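Local coordinates for protein arylalkylamine N-Acetyltransferase 2 (Aedes aegypti, PDB 4FD5) that probably transfers acetyl or longer acyl groups from coenzyme A thioesters to the amino group of arylalkylamines such as dopamine and serotonin, at residues N8-I14 and S65-N71; D62-I66 and L158-R162; Q165-A171 and K215-I221. All coordinates share one frame. Residues are numbered along the deposited sequence.

Interaction 1 (N8-I14 and S65-N71); sequences NIRFETI and SIMAISN
Phe11, with chi1 in the m well, lies against Ala68, its CE2 3.6 Å from Ala68 CB, while Ile66 CG2 stands at the ring edge, 4.3 Å from Phe11 CB. Ile9 extends this patch, with Ile9 CG2 3.7 Å from Ala68 CB and Ile9 CD1 3.8 Å from Ser70 CA. Strands 10-13 and 66-69 are extended and run antiparallel, their axes 4.6 Å apart at closest and 150° between directions. Arg10-Ile69 and Glu12-Met67 are hydrogen-bonded pairs: Arg10 N to Ile69 O, Ile69 N to Arg10 O, Glu12 N to Met67 O and Met67 N to Glu12 O all measure 2.9 Å. Phe11-Ala68 and Thr13-Ile66 are the non-hydrogen-bonded pairs, and Ile14 N to Ser65 O, also 2.9 Å, continues the register. This is the antiparallel pairing of the first two strands of the GNAT sheet, joined by a long helical connection, with 10-13 as an outermost strand. The face bearing Phe11 and Ile66 is covered by helix 147-161. On the face of Arg10, Glu12, Met67 and Ile69, Arg10 (t, t, p) and Glu12 (m, m) form a salt bridge, Arg10 NE to Glu12 OE2 at 3.1 Å, and the guanidinium lays one face over Ile69 CG2, 3.4 Å from Arg10 NH2. Ile14, m then t, sets CG1 3.8 Å from Met67 CB. Beyond the Arg10-Ile69 pair, a water donates to Asn8 O (2.6 Å) and Ile69 O (3.1 Å); at the other end a second water joins Ile14 O (2.9 Å) to Ser65 N (3.1 Å).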
loop_
_atom_site.group_PDB
_atom_site.type_symbol
_atom_site.label_atom_id
_atom_site.label_comp_id
_atom_site.label_asym_id
_atom_site.label_seq_id
_atom_site.Cartn_x
_atom_site.Cartn_y
_atom_site.Cartn_z
ATOM N N ASN A 8 2.184 -24.271 -9.288
ATOM C CA ASN A 8 2.511 -23.501 -10.465
ATOM C C ASN A 8 1.677 -22.233 -10.343
ATOM O O ASN A 8 0.535 -22.176 -10.795
ATOM C CB ASN A 8 2.194 -24.259 -11.749
ATOM C CG ASN A 8 3.432 -24.874 -12.376
ATOM O OD1 ASN A 8 4.536 -24.344 -12.237
ATOM N ND2 ASN A 8 3.257 -26.003 -13.058
ATOM N N ILE A 9 2.243 -21.240 -9.669
ATOM C CA ILE A 9 1.583 -19.962 -9.470
ATOM C C ILE A 9 1.827 -19.111 -10.704
ATOM O O ILE A 9 2.921 -19.120 -11.270
ATOM C CB ILE A 9 2.130 -19.241 -8.216
ATOM C CG1 ILE A 9 1.884 -20.074 -6.954
ATOM C CG2 ILE A 9 1.505 -17.865 -8.067
ATOM C CD1 ILE A 9 0.447 -20.083 -6.495
ATOM N N ARG A 10 0.797 -18.380 -11.114
ATOM C CA ARG A 10 0.841 -17.539 -12.292
ATOM C C ARG A 10 0.715 -16.088 -11.831
ATOM O O ARG A 10 0.044 -15.814 -10.839
ATOM C CB ARG A 10 -0.343 -17.915 -13.187
ATOM C CG ARG A 10 -0.324 -17.344 -14.567
ATOM C CD ARG A 10 -1.404 -18.003 -15.427
ATOM N NE ARG A 10 -2.765 -17.698 -14.975
ATOM C CZ ARG A 10 -3.509 -18.502 -14.219
ATOM N NH1 ARG A 10 -3.032 -19.672 -13.814
ATOM N NH2 ARG A 10 -4.736 -18.136 -13.864
ATOM N N PHE A 11 1.377 -15.172 -12.523
ATOM C CA PHE A 11 1.231 -13.740 -12.224
ATOM C C PHE A 11 0.515 -13.053 -13.369
ATOM O O PHE A 11 0.854 -13.259 -14.545
ATOM C CB PHE A 11 2.589 -13.082 -11.945
ATOM C CG PHE A 11 3.290 -13.662 -10.765
ATOM C CD1 PHE A 11 4.142 -14.743 -10.917
ATOM C CD2 PHE A 11 3.070 -13.163 -9.494
ATOM C CE1 PHE A 11 4.780 -15.299 -9.828
ATOM C CE2 PHE A 11 3.702 -13.718 -8.395
ATOM C CZ PHE A 11 4.557 -14.787 -8.563
ATOM N N GLU A 12 -0.489 -12.252 -13.027
ATOM C CA GLU A 12 -1.303 -11.587 -14.039
ATOM C C GLU A 12 -1.652 -10.175 -13.598
ATOM O O GLU A 12 -1.755 -9.903 -12.410
ATOM C CB GLU A 12 -2.611 -12.350 -14.262
ATOM C CG GLU A 12 -2.457 -13.831 -14.614
ATOM C CD GLU A 12 -1.922 -14.045 -16.018
ATOM O OE1 GLU A 12 -1.955 -13.089 -16.824
ATOM O OE2 GLU A 12 -1.471 -15.173 -16.317
ATOM N N THR A 13 -1.862 -9.286 -14.560
ATOM C CA THR A 13 -2.420 -7.971 -14.241
ATOM C C THR A 13 -3.883 -8.182 -13.844
ATOM O O THR A 13 -4.575 -8.985 -14.463
ATOM C CB THR A 13 -2.307 -7.024 -15.451
ATOM O OG1 THR A 13 -0.928 -6.890 -15.830
ATOM C CG2 THR A 13 -2.888 -5.648 -15.116
ATOM N N ILE A 14 -4.364 -7.477 -12.817
ATOM C CA ILE A 14 -5.711 -7.735 -12.305
ATOM C C ILE A 14 -6.749 -7.026 -13.145
ATOM O O ILE A 14 -6.747 -5.797 -13.237
ATOM C CB ILE A 14 -5.876 -7.291 -10.830
ATOM C CG1 ILE A 14 -4.760 -7.923 -9.985
ATOM C CG2 ILE A 14 -7.250 -7.723 -10.304
ATOM C CD1 ILE A 14 -4.794 -7.561 -8.511
ATOM N N SER A 65 -2.240 -3.269 -11.214
ATOM C CA SER A 65 -2.078 -4.177 -10.078
ATOM C C SER A 65 -1.767 -5.595 -10.549
ATOM O O SER A 65 -2.184 -5.997 -11.633
ATOM C CB SER A 65 -3.341 -4.188 -9.216
ATOM O OG SER A 65 -3.612 -2.883 -8.729
ATOM N N ILE A 66 -1.058 -6.361 -9.716
ATOM C CA ILE A 66 -0.661 -7.727 -10.075
ATOM C C ILE A 66 -1.249 -8.718 -9.073
ATOM O O ILE A 66 -1.283 -8.440 -7.881
ATOM C CB ILE A 66 0.867 -7.878 -10.007
ATOM C CG1 ILE A 66 1.570 -6.798 -10.832
ATOM C CG2 ILE A 66 1.291 -9.286 -10.430
ATOM C CD1 ILE A 66 1.366 -6.922 -12.286
ATOM N N MET A 67 -1.757 -9.849 -9.552
ATOM C CA MET A 67 -2.133 -10.953 -8.687
ATOM C C MET A 67 -1.269 -12.176 -8.965
ATOM O O MET A 67 -0.827 -12.425 -10.110
ATOM C CB MET A 67 -3.615 -11.330 -8.857
ATOM C CG MET A 67 -3.994 -11.646 -10.279
ATOM S SD MET A 67 -5.767 -11.976 -10.386
ATOM C CE MET A 67 -5.880 -12.437 -12.126
ATOM N N ALA A 68 -1.008 -12.905 -7.888
ATOM C CA ALA A 68 -0.500 -14.254 -7.954
ATOM C C ALA A 68 -1.698 -15.162 -7.757
ATOM O O ALA A 68 -2.401 -15.104 -6.727
ATOM C CB ALA A 68 0.533 -14.498 -6.852
ATOM N N ILE A 69 -1.920 -15.995 -8.765
ATOM C CA ILE A 69 -3.099 -16.843 -8.811
ATOM C C ILE A 69 -2.687 -18.312 -9.016
ATOM O O ILE A 69 -1.809 -18.619 -9.819
ATOM C CB ILE A 69 -4.086 -16.297 -9.889
ATOM C CG1 ILE A 69 -5.423 -17.018 -9.821
ATOM C CG2 ILE A 69 -3.492 -16.382 -11.256
ATOM C CD1 ILE A 69 -6.522 -16.278 -10.575
ATOM N N SER A 70 -3.297 -19.203 -8.251
ATOM C CA SER A 70 -2.891 -20.605 -8.250
ATOM C C SER A 70 -3.545 -21.377 -9.391
ATOM O O SER A 70 -4.379 -20.833 -10.116
ATOM C CB SER A 70 -3.214 -21.260 -6.910
ATOM O OG SER A 70 -4.611 -21.330 -6.708
ATOM N N ASN A 71 -3.157 -22.642 -9.544
ATOM C CA ASN A 71 -3.684 -23.506 -10.609
ATOM C C ASN A 71 -5.204 -23.649 -10.572
ATOM O O ASN A 71 -5.851 -23.780 -11.615
ATOM C CB ASN A 71 -3.025 -24.886 -10.546
ATOM C CG ASN A 71 -3.459 -25.686 -9.324
ATOM O OD1 ASN A 71 -3.682 -25.131 -8.249
ATOM N ND2 ASN A 71 -3.585 -27.001 -9.492
HETATM O O HOH W 1 -1.601 -21.077 -11.757
HETATM O O HOH W 2 -5.268 -3.677 -11.980
#

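Interaction 2 (D62-I66 and L158-R162); sequences DNVSI and LALDR
Residues 62-65 connect helix 50-60 to strand 66-69, which begins at Ile66. Asn63, the first residue to leave helical angles after a helix, takes positive phi (62/33); Val64 follows at -129/15, and the chain is extended by Ser65. Facing it is the last turn of helix 147-161, where Arg162 N still bonds to Leu158 O at 2.9 Å. The nearest CA atoms are those of Val64 and Leu158, 7.2 Å apart, so side chains must fill the gap, and the contact is small, burying 220 Å². Leu158 and Arg162, four residues apart and therefore on the same side of the helix, both direct their CA-to-CB bonds toward the loop. Leu158 (t, p) places CD2 4.0 Å from Val64 CB, 3.6 Å from Val64 O and 3.9 Å from Ile66 CD1. Arg162 (m, m, t, chi4 near 90°) reaches across to the loop and grips one carbonyl with the edge of its guanidinium: Arg162 NH2 donates to Asn63 O at 3.1 Å, and Arg162 NH1 adds a weak bond to the same Asn63 O at 3.4 Å. Val64 CG1 comes within 3.1 Å of Arg162 NH1. The Asn63 carbonyl thus meets the C-terminal end of helix 147-161, the helix that in GNAT enzymes follows the loop binding the CoA pyrophosphate, probably so here. Around the contact, Val64 also rests on Phe131 of strand 129-138, Asp62 accepts a bond from the backbone of Ile83 in strand 75-85, and Leu158 touches Thr13 of the edge strand 10-13.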
loop_
_atom_site.group_PDB
_atom_site.type_symbol
_atom_site.label_atom_id
_atom_site.label_comp_id
_atom_site.label_asym_id
_atom_site.label_seq_id
_atom_site.Cartn_x
_atom_site.Cartn_y
_atom_site.Cartn_z
ATOM N N ASP A 62 -6.764 1.528 -12.023
ATOM C CA ASP A 62 -5.570 2.040 -12.710
ATOM C C ASP A 62 -4.907 0.986 -13.607
ATOM O O ASP A 62 -3.991 1.303 -14.375
ATOM C CB ASP A 62 -4.533 2.590 -11.719
ATOM C CG ASP A 62 -4.889 3.967 -11.182
ATOM O OD1 ASP A 62 -5.795 4.642 -11.741
ATOM O OD2 ASP A 62 -4.252 4.385 -10.190
ATOM N N ASN A 63 -5.362 -0.263 -13.485
ATOM C CA ASN A 63 -4.958 -1.345 -14.370
ATOM C C ASN A 63 -3.458 -1.634 -14.308
ATOM O O ASN A 63 -2.846 -2.012 -15.307
ATOM C CB ASN A 63 -5.324 -1.012 -15.818
ATOM C CG ASN A 63 -5.459 -2.253 -16.679
ATOM O OD1 ASN A 63 -5.820 -3.327 -16.188
ATOM N ND2 ASN A 63 -5.177 -2.111 -17.974
ATOM N N VAL A 64 -2.864 -1.455 -13.135
ATOM C CA VAL A 64 -1.438 -1.765 -12.959
ATOM C C VAL A 64 -1.183 -2.657 -11.751
ATOM O O VAL A 64 -0.032 -2.788 -11.313
ATOM C CB VAL A 64 -0.525 -0.508 -12.892
ATOM C CG1 VAL A 64 -0.469 0.195 -14.255
ATOM C CG2 VAL A 64 -0.987 0.455 -11.805
ATOM N N SER A 65 -2.240 -3.269 -11.214
ATOM C CA SER A 65 -2.078 -4.177 -10.078
ATOM C C SER A 65 -1.767 -5.595 -10.549
ATOM O O SER A 65 -2.184 -5.997 -11.633
ATOM C CB SER A 65 -3.341 -4.188 -9.216
ATOM O OG SER A 65 -3.612 -2.883 -8.729
ATOM N N ILE A 66 -1.058 -6.361 -9.716
ATOM C CA ILE A 66 -0.661 -7.727 -10.075
ATOM C C ILE A 66 -1.249 -8.718 -9.073
ATOM O O ILE A 66 -1.283 -8.440 -7.881
ATOM C CB ILE A 66 0.867 -7.878 -10.007
ATOM C CG1 ILE A 66 1.570 -6.798 -10.832
ATOM C CG2 ILE A 66 1.291 -9.286 -10.430
ATOM C CD1 ILE A 66 1.366 -6.922 -12.286
ATOM N N LEU A 158 6.125 -4.406 -14.894
ATOM C CA LEU A 158 4.988 -3.710 -15.501
ATOM C C LEU A 158 5.208 -2.195 -15.521
ATOM O O LEU A 158 4.931 -1.541 -16.514
ATOM C CB LEU A 158 3.688 -4.048 -14.769
ATOM C CG LEU A 158 2.441 -3.393 -15.361
ATOM C CD1 LEU A 158 2.268 -3.766 -16.829
ATOM C CD2 LEU A 158 1.200 -3.771 -14.539
ATOM N N ALA A 159 5.693 -1.642 -14.414
ATOM C CA ALA A 159 5.972 -0.212 -14.339
ATOM C C ALA A 159 6.908 0.209 -15.472
ATOM O O ALA A 159 6.658 1.203 -16.142
ATOM C CB ALA A 159 6.588 0.146 -12.983
ATOM N N LEU A 160 7.977 -0.556 -15.674
ATOM C CA LEU A 160 8.961 -0.254 -16.713
ATOM C C LEU A 160 8.314 -0.338 -18.096
ATOM O O LEU A 160 8.526 0.523 -18.958
ATOM C CB LEU A 160 10.147 -1.209 -16.630
ATOM C CG LEU A 160 11.263 -0.904 -15.656
ATOM C CD1 LEU A 160 12.287 -2.047 -15.611
ATOM C CD2 LEU A 160 11.940 0.420 -16.006
ATOM N N ASP A 161 7.530 -1.386 -18.306
ATOM C CA ASP A 161 6.826 -1.549 -19.573
ATOM C C ASP A 161 5.886 -0.376 -19.891
ATOM O O ASP A 161 5.736 -0.000 -21.064
ATOM C CB ASP A 161 6.069 -2.870 -19.583
ATOM C CG ASP A 161 5.695 -3.308 -20.980
ATOM O OD1 ASP A 161 6.617 -3.606 -21.775
ATOM O OD2 ASP A 161 4.486 -3.351 -21.271
ATOM N N ARG A 162 5.277 0.203 -18.852
ATOM C CA ARG A 162 4.338 1.324 -18.977
ATOM C C ARG A 162 5.022 2.700 -18.999
ATOM O O ARG A 162 4.349 3.732 -19.013
ATOM C CB ARG A 162 3.324 1.308 -17.827
ATOM C CG ARG A 162 2.356 0.143 -17.822
ATOM C CD ARG A 162 1.255 0.276 -18.877
ATOM N NE ARG A 162 0.380 -0.896 -18.811
ATOM C CZ ARG A 162 -0.698 -0.980 -18.040
ATOM N NH1 ARG A 162 -1.068 0.056 -17.296
ATOM N NH2 ARG A 162 -1.421 -2.087 -18.026
#

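Interaction 3 (Q165-A171 and K215-I221); sequences QVMKTDA and KIMCKVI
The apolar centre lies on the face of Met167, Thr169, Ala171 and Met217, together with Ile221 just past the strand end; Lys215 and Lys219 point to the same face. Met167 (m, t, p) sets SD 3.8 Å from Ile221 CG2; Met217, with the same rotamer, holds its CB 4.1 Å from Thr169 CG2 and its SD 4.2 Å from Ala171 CB. Helix 174-182 covers Met217 and Ala171 here. Strand 166-171 and residues 215-220 of strand 213-220 are extended and antiparallel, their axes 4.7 Å apart at closest with 165° between directions. In the hydrogen-bonded pairs Met167-Lys219, Thr169-Met217 and Ala171-Lys215, the N of each residue lies 2.9 Å from the O of its partner. Ile221 N to Gln165 O, 2.8 Å, closes the far end. This is the C-terminal half of a GNAT sheet: strand 166-171 runs parallel to 129-138 on its other side, two strands that in GNAT enzymes splay apart to form the acyl-CoA cleft and here share backbone bonds around Phe131 and Ile133, while 213-220 lies between it and 186-192. The opposite face carries the non-hydrogen-bonded pairs Val166-Val220, Lys168-Cys218 and Asp170-Ile216, with Val166 CG2 4.4 Å from Val220 CG2. Its polar part is a salt bridge along one strand, Lys168 NZ to Asp170 OD1 at 2.6 Å, beside which Ile216 CG2 lies 3.5 Å from Asp170 OD1; Asn116 adds bonds to both charged groups. On the first face, Lys219 NZ forms a salt bridge with Glu156 and bonds to Leu183 O.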
loop_
_atom_site.group_PDB
_atom_site.type_symbol
_atom_site.label_atom_id
_atom_site.label_comp_id
_atom_site.label_asym_id
_atom_site.label_seq_id
_atom_site.Cartn_x
_atom_site.Cartn_y
_atom_site.Cartn_z
ATOM N N GLN A 165 9.532 5.695 -14.413
ATOM C CA GLN A 165 10.929 5.792 -14.023
ATOM C C GLN A 165 11.110 5.737 -12.512
ATOM O O GLN A 165 12.211 5.505 -12.025
ATOM C CB GLN A 165 11.528 7.095 -14.538
ATOM C CG GLN A 165 11.495 7.233 -16.039
ATOM C CD GLN A 165 12.054 8.557 -16.483
ATOM O OE1 GLN A 165 13.231 8.660 -16.814
ATOM N NE2 GLN A 165 11.219 9.585 -16.470
ATOM N N VAL A 166 10.026 5.973 -11.782
ATOM C CA VAL A 166 10.104 5.984 -10.321
ATOM C C VAL A 166 8.962 5.198 -9.691
ATOM O O VAL A 166 7.797 5.343 -10.078
ATOM C CB VAL A 166 10.123 7.411 -9.772
ATOM C CG1 VAL A 166 10.061 7.404 -8.240
ATOM C CG2 VAL A 166 11.374 8.148 -10.252
ATOM N N MET A 167 9.302 4.372 -8.706
ATOM C CA MET A 167 8.295 3.687 -7.904
ATOM C C MET A 167 8.378 4.160 -6.462
ATOM O O MET A 167 9.446 4.552 -5.994
ATOM C CB MET A 167 8.511 2.176 -7.933
ATOM C CG MET A 167 8.526 1.531 -9.319
ATOM S SD MET A 167 8.863 -0.234 -9.233
ATOM C CE MET A 167 7.246 -0.895 -8.822
ATOM N N LYS A 168 7.250 4.082 -5.761
ATOM C CA LYS A 168 7.143 4.630 -4.407
ATOM C C LYS A 168 6.254 3.721 -3.590
ATOM O O LYS A 168 5.316 3.143 -4.125
ATOM C CB LYS A 168 6.517 6.033 -4.490
ATOM C CG LYS A 168 6.093 6.673 -3.167
ATOM C CD LYS A 168 5.364 7.995 -3.441
ATOM C CE LYS A 168 5.064 8.776 -2.159
ATOM N NZ LYS A 168 3.876 8.247 -1.443
ATOM N N THR A 169 6.538 3.579 -2.296
ATOM C CA THR A 169 5.594 2.898 -1.418
ATOM C C THR A 169 5.620 3.537 -0.029
ATOM O O THR A 169 6.686 3.906 0.468
ATOM C CB THR A 169 5.860 1.370 -1.342
ATOM O OG1 THR A 169 4.771 0.710 -0.688
ATOM C CG2 THR A 169 7.144 1.077 -0.576
ATOM N N ASP A 170 4.448 3.675 0.586
ATOM C CA ASP A 170 4.364 4.183 1.946
ATOM C C ASP A 170 4.149 2.961 2.833
ATOM O O ASP A 170 3.019 2.535 3.076
ATOM C CB ASP A 170 3.225 5.210 2.079
ATOM C CG ASP A 170 3.398 6.418 1.145
ATOM O OD1 ASP A 170 4.463 6.539 0.487
ATOM O OD2 ASP A 170 2.458 7.237 1.049
ATOM N N ALA A 171 5.262 2.395 3.287
ATOM C CA ALA A 171 5.299 1.095 3.903
ATOM C C ALA A 171 5.114 1.238 5.395
ATOM O O ALA A 171 5.971 1.787 6.083
ATOM C CB ALA A 171 6.616 0.421 3.600
ATOM N N LYS A 215 7.683 4.062 6.784
ATOM C CA LYS A 215 8.767 4.519 5.916
ATOM C C LYS A 215 8.207 4.813 4.539
ATOM O O LYS A 215 7.557 3.954 3.951
ATOM C CB LYS A 215 9.864 3.461 5.792
ATOM C CG LYS A 215 10.523 3.064 7.105
ATOM C CD LYS A 215 11.700 2.114 6.866
ATOM C CE LYS A 215 12.363 1.732 8.186
ATOM N NZ LYS A 215 13.593 0.929 7.957
ATOM N N ILE A 216 8.430 6.027 4.044
ATOM C CA ILE A 216 8.174 6.329 2.639
ATOM C C ILE A 216 9.448 6.031 1.853
ATOM O O ILE A 216 10.519 6.629 2.118
ATOM C CB ILE A 216 7.719 7.771 2.407
ATOM C CG1 ILE A 216 6.399 8.025 3.137
ATOM C CG2 ILE A 216 7.584 8.053 0.911
ATOM C CD1 ILE A 216 5.902 9.451 2.991
ATOM N N MET A 217 9.313 5.098 0.912
ATOM C CA MET A 217 10.451 4.481 0.252
ATOM C C MET A 217 10.287 4.589 -1.248
ATOM O O MET A 217 9.166 4.587 -1.757
ATOM C CB MET A 217 10.560 3.002 0.654
ATOM C CG MET A 217 10.599 2.790 2.167
ATOM S SD MET A 217 10.686 1.067 2.686
ATOM C CE MET A 217 12.433 0.734 2.401
ATOM N N CYS A 218 11.398 4.691 -1.963
ATOM C CA CYS A 218 11.297 4.802 -3.414
ATOM C C CYS A 218 12.460 4.163 -4.170
ATOM O O CYS A 218 13.507 3.860 -3.603
ATOM C CB CYS A 218 11.129 6.264 -3.824
ATOM S SG CYS A 218 12.624 7.229 -3.586
ATOM N N LYS A 219 12.254 3.947 -5.458
ATOM C CA LYS A 219 13.276 3.335 -6.292
ATOM C C LYS A 219 13.238 3.974 -7.669
ATOM O O LYS A 219 12.169 4.088 -8.270
ATOM C CB LYS A 219 13.034 1.828 -6.415
ATOM C CG LYS A 219 14.119 1.092 -7.175
ATOM C CD LYS A 219 13.814 -0.380 -7.347
ATOM C CE LYS A 219 14.998 -1.049 -8.057
ATOM N NZ LYS A 219 14.770 -2.478 -8.352
ATOM N N VAL A 220 14.398 4.397 -8.162
ATOM C CA VAL A 220 14.506 4.805 -9.555
ATOM C C VAL A 220 14.719 3.547 -10.391
ATOM O O VAL A 220 15.662 2.783 -10.144
ATOM C CB VAL A 220 15.668 5.783 -9.789
ATOM C CG1 VAL A 220 15.788 6.079 -11.299
ATOM C CG2 VAL A 220 15.436 7.056 -9.012
ATOM N N ILE A 221 13.838 3.321 -11.362
ATOM C CA ILE A 221 13.855 2.067 -12.113
ATOM C C ILE A 221 14.312 2.221 -13.562
ATOM O O ILE A 221 14.728 1.246 -14.187
ATOM C CB ILE A 221 12.493 1.341 -12.057
ATOM C CG1 ILE A 221 11.379 2.219 -12.621
ATOM C CG2 ILE A 221 12.183 0.899 -10.621
ATOM C CD1 ILE A 221 10.061 1.448 -12.851
#

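Interactions 1 and 3 sit on one mixed sheet, their centres about 22 Å apart: the first builds the N-terminal edge, the third the C-terminal half beyond strand 129-138. Interaction 2 has its centre about 13 Å from that of interaction 1 and about 14 Å from that of interaction 3. It shares Ser65 and Ile66 with interaction 1, where Thr13 CG2 meets Asn63 O at 3.6 Å, and touches interaction 3 where Ala159 CB lies 3.7 Å from Ile221 CD1. Interaction 3 opens after interaction 2 closes, helix 147-161 leading into strand 166-171. That helix thus packs against both the N-terminal edge and the end of strand 213-220, consistent with the GNAT core.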